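Local coordinates for glycosyl hydrolase family 2, TIM barrel domain protein (PDB 6DXU) that probably hydrolyses beta-D-glucuronides as a gut bacterial beta-glucuronidase of glycoside hydrolase family 2, at residues L199-L213 / D296-H309. Residues are numbered along the deposited sequence; the frame is centred on the assembly and turned at random.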
# COMPACT_ATOMS: atom_id res chain seq x y z
N LEU D 199 11.44 22.42 25.50
CA LEU D 199 10.54 23.55 25.33
C LEU D 199 9.52 23.56 26.45
O LEU D 199 9.14 22.50 26.96
CB LEU D 199 9.80 23.47 23.98
CG LEU D 199 10.70 23.53 22.74
CD1 LEU D 199 9.85 23.16 21.52
CD2 LEU D 199 11.32 24.92 22.60
N PRO D 200 9.01 24.75 26.82
CA PRO D 200 7.84 24.81 27.70
C PRO D 200 6.58 24.46 26.92
O PRO D 200 6.67 24.12 25.74
CB PRO D 200 7.83 26.26 28.18
CG PRO D 200 8.40 27.01 27.00
CD PRO D 200 9.44 26.09 26.38
N GLU D 201 5.41 24.58 27.56
CA GLU D 201 4.15 24.25 26.89
C GLU D 201 3.95 25.05 25.62
O GLU D 201 3.53 24.51 24.59
CB GLU D 201 2.98 24.48 27.84
CG GLU D 201 2.81 23.40 28.89
CD GLU D 201 1.72 23.74 29.90
OE1 GLU D 201 0.98 22.81 30.29
OE2 GLU D 201 1.59 24.93 30.27
N VAL D 202 4.23 26.35 25.66
CA VAL D 202 3.98 27.23 24.53
C VAL D 202 5.32 27.78 24.06
O VAL D 202 6.05 28.39 24.85
CB VAL D 202 3.03 28.39 24.89
CG1 VAL D 202 2.76 29.23 23.65
CG2 VAL D 202 1.73 27.84 25.47
N SER D 203 5.62 27.59 22.78
CA SER D 203 6.86 28.11 22.21
C SER D 203 6.57 28.60 20.80
O SER D 203 5.43 28.63 20.34
CB SER D 203 7.96 27.04 22.24
OG SER D 203 7.56 25.88 21.55
N PHE D 204 7.64 29.00 20.11
CA PHE D 204 7.55 29.51 18.75
C PHE D 204 8.03 28.43 17.78
O PHE D 204 9.16 27.94 17.90
CB PHE D 204 8.38 30.78 18.59
CG PHE D 204 7.97 31.90 19.53
CD1 PHE D 204 8.76 32.23 20.62
CD2 PHE D 204 6.81 32.60 19.31
CE1 PHE D 204 8.39 33.26 21.49
CE2 PHE D 204 6.43 33.62 20.16
CZ PHE D 204 7.22 33.95 21.26
N GLU D 205 7.16 28.06 16.84
CA GLU D 205 7.53 27.13 15.78
C GLU D 205 8.28 27.82 14.65
O GLU D 205 9.22 27.25 14.09
CB GLU D 205 6.26 26.46 15.23
CG GLU D 205 6.52 25.49 14.09
CD GLU D 205 5.29 24.68 13.72
OE1 GLU D 205 4.17 25.09 14.07
OE2 GLU D 205 5.45 23.63 13.05
N GLN D 206 7.88 29.05 14.31
CA GLN D 206 8.53 29.84 13.28
C GLN D 206 8.54 31.29 13.74
O GLN D 206 7.56 31.76 14.34
CB GLN D 206 7.77 29.80 11.94
CG GLN D 206 7.52 28.45 11.26
CD GLN D 206 8.74 27.90 10.58
OE1 GLN D 206 9.74 28.61 10.39
NE2 GLN D 206 8.67 26.63 10.17
N ILE D 207 9.63 32.01 13.48
CA ILE D 207 9.69 33.46 13.65
C ILE D 207 10.17 34.05 12.34
O ILE D 207 11.31 33.79 11.92
CB ILE D 207 10.63 33.88 14.79
CG1 ILE D 207 10.14 33.30 16.12
CG2 ILE D 207 10.71 35.43 14.88
CD1 ILE D 207 11.15 33.41 17.24
N HIS D 208 9.33 34.85 11.69
CA HIS D 208 9.69 35.48 10.43
C HIS D 208 9.74 36.99 10.60
O HIS D 208 8.75 37.60 11.01
CB HIS D 208 8.72 35.08 9.32
CG HIS D 208 9.04 33.75 8.72
ND1 HIS D 208 8.08 32.83 8.39
CD2 HIS D 208 10.23 33.19 8.40
CE1 HIS D 208 8.66 31.75 7.89
NE2 HIS D 208 9.97 31.94 7.88
N LEU D 209 10.89 37.58 10.30
CA LEU D 209 11.11 39.02 10.41
C LEU D 209 11.15 39.58 9.00
O LEU D 209 12.13 39.39 8.29
CB LEU D 209 12.40 39.31 11.16
CG LEU D 209 12.53 38.59 12.50
CD1 LEU D 209 13.86 38.91 13.15
CD2 LEU D 209 11.37 38.98 13.42
N GLU D 210 10.08 40.25 8.58
CA GLU D 210 10.02 40.87 7.26
C GLU D 210 10.52 42.29 7.39
O GLU D 210 9.87 43.12 8.02
CB GLU D 210 8.61 40.89 6.68
CG GLU D 210 8.13 39.64 6.04
CD GLU D 210 6.74 39.86 5.45
OE1 GLU D 210 5.78 39.86 6.24
OE2 GLU D 210 6.62 40.07 4.23
N SER D 211 11.70 42.57 6.84
CA SER D 211 12.28 43.90 6.88
C SER D 211 12.33 44.47 5.47
O SER D 211 12.64 43.75 4.51
CB SER D 211 13.67 43.89 7.49
OG SER D 211 14.51 43.00 6.78
N SER D 212 12.01 45.76 5.35
CA SER D 212 12.08 46.49 4.09
C SER D 212 12.65 47.88 4.37
O SER D 212 12.56 48.39 5.50
CB SER D 212 10.72 46.60 3.40
OG SER D 212 9.75 47.14 4.27
N LEU D 213 13.25 48.47 3.35
CA LEU D 213 13.96 49.73 3.50
C LEU D 213 13.46 50.69 2.43
O LEU D 213 13.46 50.36 1.25
CB LEU D 213 15.46 49.47 3.40
CG LEU D 213 16.44 50.53 3.84
CD1 LEU D 213 16.19 50.85 5.31
CD2 LEU D 213 17.83 49.92 3.65
N ASP D 296 2.57 29.56 34.06
CA ASP D 296 3.48 28.45 34.30
C ASP D 296 4.78 28.54 33.50
O ASP D 296 5.56 27.58 33.50
CB ASP D 296 2.77 27.14 33.99
CG ASP D 296 1.62 26.90 34.93
OD1 ASP D 296 1.87 26.80 36.15
OD2 ASP D 296 0.46 26.82 34.45
N GLN D 297 5.04 29.66 32.82
CA GLN D 297 6.24 29.71 32.00
C GLN D 297 6.58 31.15 31.66
O GLN D 297 5.70 32.02 31.59
CB GLN D 297 6.07 28.91 30.70
CG GLN D 297 5.21 29.65 29.68
CD GLN D 297 5.22 28.98 28.33
OE1 GLN D 297 4.72 27.86 28.17
NE2 GLN D 297 5.78 29.68 27.33
N THR D 298 7.87 31.39 31.46
CA THR D 298 8.38 32.59 30.81
C THR D 298 9.46 32.10 29.85
O THR D 298 10.50 31.62 30.30
CB THR D 298 8.94 33.60 31.81
OG1 THR D 298 7.92 33.93 32.76
CG2 THR D 298 9.37 34.87 31.10
N PHE D 299 9.21 32.22 28.55
CA PHE D 299 10.07 31.63 27.54
C PHE D 299 10.52 32.74 26.59
O PHE D 299 9.69 33.39 25.95
CB PHE D 299 9.35 30.54 26.76
CG PHE D 299 10.17 29.92 25.67
CD1 PHE D 299 11.15 29.00 25.96
CD2 PHE D 299 9.98 30.30 24.34
CE1 PHE D 299 11.91 28.43 24.96
CE2 PHE D 299 10.74 29.75 23.34
CZ PHE D 299 11.71 28.81 23.65
N THR D 300 11.83 32.93 26.48
CA THR D 300 12.40 33.99 25.67
C THR D 300 13.32 33.39 24.62
O THR D 300 14.12 32.50 24.91
CB THR D 300 13.21 34.97 26.52
OG1 THR D 300 12.34 35.62 27.45
CG2 THR D 300 13.83 36.03 25.61
N THR D 301 13.20 33.90 23.40
CA THR D 301 14.16 33.56 22.36
C THR D 301 14.42 34.82 21.55
O THR D 301 13.68 35.80 21.63
CB THR D 301 13.64 32.40 21.48
OG1 THR D 301 14.67 31.99 20.57
CG2 THR D 301 12.38 32.79 20.70
N GLU D 302 15.49 34.79 20.76
CA GLU D 302 15.79 35.98 19.97
C GLU D 302 16.17 35.57 18.56
O GLU D 302 16.55 34.43 18.29
CB GLU D 302 16.89 36.84 20.60
CG GLU D 302 18.20 36.15 20.82
CD GLU D 302 19.25 37.11 21.38
OE1 GLU D 302 19.05 37.61 22.51
OE2 GLU D 302 20.25 37.37 20.69
N GLU D 303 16.01 36.52 17.66
CA GLU D 303 16.29 36.34 16.25
C GLU D 303 16.85 37.65 15.73
O GLU D 303 16.35 38.73 16.07
CB GLU D 303 15.01 35.94 15.49
CG GLU D 303 15.24 35.66 14.02
CD GLU D 303 15.66 34.22 13.75
OE1 GLU D 303 15.80 33.45 14.73
OE2 GLU D 303 15.84 33.87 12.57
N ARG D 304 17.88 37.56 14.91
CA ARG D 304 18.57 38.73 14.38
C ARG D 304 18.13 38.99 12.95
O ARG D 304 17.65 38.11 12.24
CB ARG D 304 20.08 38.52 14.45
CG ARG D 304 20.61 38.37 15.87
CD ARG D 304 22.13 38.29 15.89
NE ARG D 304 22.64 37.34 14.89
CZ ARG D 304 23.93 37.07 14.72
NH1 ARG D 304 24.85 37.67 15.47
NH2 ARG D 304 24.32 36.20 13.79
N PHE D 305 18.29 40.24 12.53
CA PHE D 305 17.97 40.63 11.17
C PHE D 305 18.75 41.89 10.84
O PHE D 305 19.35 42.52 11.72
CB PHE D 305 16.46 40.84 10.99
CG PHE D 305 15.94 42.12 11.61
CD1 PHE D 305 15.67 42.19 12.97
CD2 PHE D 305 15.73 43.25 10.83
CE1 PHE D 305 15.19 43.36 13.55
CE2 PHE D 305 15.25 44.44 11.41
CZ PHE D 305 14.98 44.47 12.77
N GLY D 306 18.75 42.27 9.57
CA GLY D 306 19.43 43.47 9.15
C GLY D 306 18.64 44.20 8.08
O GLY D 306 17.86 43.60 7.34
N PHE D 307 18.85 45.52 8.02
CA PHE D 307 18.26 46.39 7.00
C PHE D 307 19.29 46.60 5.90
O PHE D 307 20.39 47.09 6.16
CB PHE D 307 17.86 47.75 7.60
CG PHE D 307 16.63 47.71 8.48
CD1 PHE D 307 15.36 47.54 7.93
CD2 PHE D 307 16.76 47.87 9.86
CE1 PHE D 307 14.23 47.52 8.74
CE2 PHE D 307 15.63 47.85 10.67
CZ PHE D 307 14.37 47.67 10.11
N ARG D 308 18.92 46.28 4.66
CA ARG D 308 19.78 46.62 3.53
C ARG D 308 18.97 46.57 2.25
O ARG D 308 18.01 45.81 2.13
CB ARG D 308 21.01 45.70 3.45
CG ARG D 308 20.80 44.38 2.68
CD ARG D 308 19.93 43.41 3.48
NE ARG D 308 19.78 42.14 2.77
CZ ARG D 308 18.89 41.92 1.80
NH1 ARG D 308 18.05 42.89 1.43
NH2 ARG D 308 18.84 40.73 1.22
N HIS D 309 19.36 47.41 1.29
CA HIS D 309 18.73 47.50 -0.02
C HIS D 309 19.66 46.89 -1.06
O HIS D 309 20.85 47.23 -1.10
CB HIS D 309 18.43 48.96 -0.38
CG HIS D 309 17.68 49.12 -1.66
ND1 HIS D 309 18.31 49.24 -2.88
CD2 HIS D 309 16.35 49.19 -1.91
CE1 HIS D 309 17.40 49.36 -3.83
NE2 HIS D 309 16.21 49.32 -3.27
O HOH W 1 3.65 26.82 30.41
O HOH W 2 16.82 42.91 5.02
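Strands 206-213 and 297-305 run in the same general sense, their axes 8.4 Å apart and crossing at -29°, each an outermost strand of its own antiparallel sheet. They face one another across the immunoglobulin-like beta-sandwich of the family 2 glycoside hydrolases, and they illustrate how two sheets are joined by apolar side chains along the middle and by polar groups toward both ends.

At the 200/297 end the side-chain amide of Q297 pairs with both the N-H and the carbonyl of V202, much as a backbone partner would. OE1 accepts the V202 N-H at 3.0 Å on a lone pair. NE2 donates to V202 O at 2.8 Å, nearly straight (170°) and close to the amide plane. Two bonds to one residue, with a water joining OE1 to E201 OE2, fix the amide's rotation; a leucine at Q297 would probably leave both the N-H and the carbonyl of V202 without these partners and the water without one anchor. E201 OE1 turns to N105.

Beside it the P200 ring crosses the F299 side chain at about a right angle, CD lying 3.4 Å from F299 CD1. With CG anti to the backbone N (chi1 178°), F299 points its ring across to the 199-204 segment, where CZ meets L199 CD2 of the adjoining sheet, while F204 CD1 comes in at its ring edge. Next, I207 CD1 and T301 CG2 meet tip to tip at 3.7 Å; T301 OG1 bonds instead to P26 O.

Further along, L209 CD1 fits between E303 CG and the F305 ring. E303 sends OE2 to N418, whose side chain also bonds the backbone of I207 and L209. Toward the 213/309 end, S211 CB touches both F305 and F307, and a second water donates to G306 O at 2.6 Å while hydrogen-bonded to S211 OG.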